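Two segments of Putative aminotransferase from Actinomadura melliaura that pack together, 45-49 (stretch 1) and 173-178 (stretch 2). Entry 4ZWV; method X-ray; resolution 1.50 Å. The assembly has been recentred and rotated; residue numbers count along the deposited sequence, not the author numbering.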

# COMPACT_ATOMS: atom_id res chain seq x y z
N ARG A 45 -6.24 -2.66 -24.48
CA ARG A 45 -6.14 -1.24 -24.80
C ARG A 45 -4.70 -0.80 -25.00
O ARG A 45 -4.41 -0.01 -25.90
CB ARG A 45 -6.79 -0.40 -23.69
CG ARG A 45 -8.30 -0.41 -23.73
CD ARG A 45 -8.88 0.32 -22.54
NE ARG A 45 -10.33 0.42 -22.66
CZ ARG A 45 -10.97 1.55 -22.94
NH1 ARG A 45 -10.28 2.67 -23.12
NH2 ARG A 45 -12.29 1.56 -23.03
N LEU A 46 -3.80 -1.33 -24.19
CA LEU A 46 -2.40 -0.92 -24.23
C LEU A 46 -1.59 -1.60 -25.33
O LEU A 46 -0.57 -1.08 -25.76
CB LEU A 46 -1.74 -1.21 -22.88
CG LEU A 46 -2.15 -0.26 -21.75
CD1 LEU A 46 -1.74 -0.85 -20.41
CD2 LEU A 46 -1.49 1.10 -21.96
N GLY A 47 -2.02 -2.79 -25.76
CA GLY A 47 -1.24 -3.58 -26.69
C GLY A 47 0.00 -4.19 -26.06
O GLY A 47 0.93 -4.60 -26.76
N ASN A 48 0.01 -4.24 -24.73
CA ASN A 48 1.07 -4.91 -23.98
C ASN A 48 0.40 -5.97 -23.11
O ASN A 48 -0.42 -5.64 -22.26
CB ASN A 48 1.87 -3.91 -23.12
CG ASN A 48 3.05 -4.56 -22.39
OD1 ASN A 48 3.12 -5.78 -22.26
ND2 ASN A 48 3.99 -3.74 -21.92
N PRO A 49 0.70 -7.25 -23.35
CA PRO A 49 0.04 -8.30 -22.58
C PRO A 49 0.60 -8.44 -21.17
O PRO A 49 -0.02 -9.10 -20.32
CB PRO A 49 0.31 -9.56 -23.40
CG PRO A 49 1.56 -9.27 -24.12
CD PRO A 49 1.58 -7.79 -24.40
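Stretch 2 (173-178) VPLGSH

Stretch 2 enters as a short strand, Val173 and Pro174, and then folds back through a type II beta turn that runs from Pro174 to Ser177 and is closed by a backbone hydrogen bond from Ser177 N to Pro174 O (3.2 Å). Stretch 1 is the end of a helix and the segment that leaves it: Arg45 and Leu46 are still helical, Gly47 breaks the helical pattern with a positive phi of 73°, and Asn48 and Pro49 continue as loop, Asn48 with extended backbone angles (-122/116). The two chains run in the same sense where they meet, Leu46 lying beside Pro174 (CA to CA 6.4 Å) and Asn48 beside Ser177 (also 6.4 Å between CA atoms). The contact is small, burying 208 Å² in all.

One direct hydrogen bond links the stretches. Asn48, with chi1 in the t rotamer and its CA-to-CB bond pointing toward the turn, donates from ND2 to Gly176 O at 2.9 Å, with an N-H...O angle of 149°. The amide thus reads the backbone of the turn rather than a side chain. Gly176 adopts phi/psi of 106/-13, at which a CB would be jammed against the carbonyl oxygen of Leu175; that side of the glycine also faces stretch 1, where an ideal CB would lie 3.8 Å from Leu46 CD2.

Van der Waals contact centres on Leu46, where carbon meets carbonyl oxygen. Its CA-to-CB bond points sideways, but the m,t side chain brings its end nearer the turn, so that CD2 lies 3.5 Å from Leu175 O. The CA-to-CB bond of Leu175 points away from stretch 1, and its carbonyl oxygen makes the contact. The CA-to-CB bond of Pro174 points toward stretch 1, and its CG rests 3.3 Å from Leu46 O, a close van der Waals approach to the last helical carbonyl.

Water completes the polar contacts where the two backbones do not bond directly. Water 1 sits between the stretches, donating to Leu46 O (2.8 Å) and to Leu175 O (2.9 Å) while accepting from Ser177 OG (2.7 Å). Ser177, with chi1 in the m rotamer, places OG 3.7 Å from Leu46 O, and water bridges that gap. Two further waters donate to the same OG: water 2 at 2.9 Å, with a weak bond to Leu46 O (3.4 Å), and water 3 at 2.8 Å, with a weak bond to Gly47 O (3.3 Å). Ser177 OG is therefore the common point of all three bridges.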

# COMPACT_ATOMS: atom_id res chain seq x y z
N VAL A 173 3.13 5.04 -30.79
CA VAL A 173 3.16 3.87 -29.92
C VAL A 173 2.62 4.28 -28.55
O VAL A 173 3.07 5.26 -27.96
CB VAL A 173 4.59 3.31 -29.79
CG1 VAL A 173 4.66 2.19 -28.75
CG2 VAL A 173 5.09 2.83 -31.15
N PRO A 174 1.63 3.53 -28.03
CA PRO A 174 1.08 3.85 -26.71
C PRO A 174 2.13 3.75 -25.62
O PRO A 174 2.99 2.86 -25.65
CB PRO A 174 0.01 2.77 -26.50
CG PRO A 174 0.41 1.65 -27.42
CD PRO A 174 1.05 2.31 -28.61
N LEU A 175 2.08 4.65 -24.64
CA LEU A 175 2.90 4.45 -23.46
C LEU A 175 2.65 3.06 -22.89
O LEU A 175 1.52 2.55 -22.92
CB LEU A 175 2.63 5.51 -22.39
CG LEU A 175 2.96 6.96 -22.76
CD1 LEU A 175 2.77 7.84 -21.54
CD2 LEU A 175 4.39 7.07 -23.32
N GLY A 176 3.72 2.43 -22.41
CA GLY A 176 3.68 1.03 -22.00
C GLY A 176 4.38 0.11 -23.00
O GLY A 176 4.66 -1.04 -22.69
N SER A 177 4.69 0.61 -24.19
CA SER A 177 5.23 -0.25 -25.24
C SER A 177 6.54 0.27 -25.83
O SER A 177 6.85 -0.01 -26.99
CB SER A 177 4.21 -0.42 -26.38
OG SER A 177 3.10 -1.20 -25.97
N HIS A 178 7.31 0.99 -25.03
CA HIS A 178 8.57 1.54 -25.53
C HIS A 178 9.80 0.84 -24.92
O HIS A 178 10.92 1.31 -25.06
CB HIS A 178 8.64 3.05 -25.26
CG HIS A 178 7.58 3.83 -25.96
ND1 HIS A 178 6.35 4.08 -25.40
CD2 HIS A 178 7.56 4.41 -27.19
CE1 HIS A 178 5.61 4.79 -26.25
NE2 HIS A 178 6.33 5.01 -27.34
O HOH W 1 1.42 -0.07 -24.15
O HOH W 2 1.53 -1.46 -28.40
O HOH W 3 4.03 -3.85 -25.79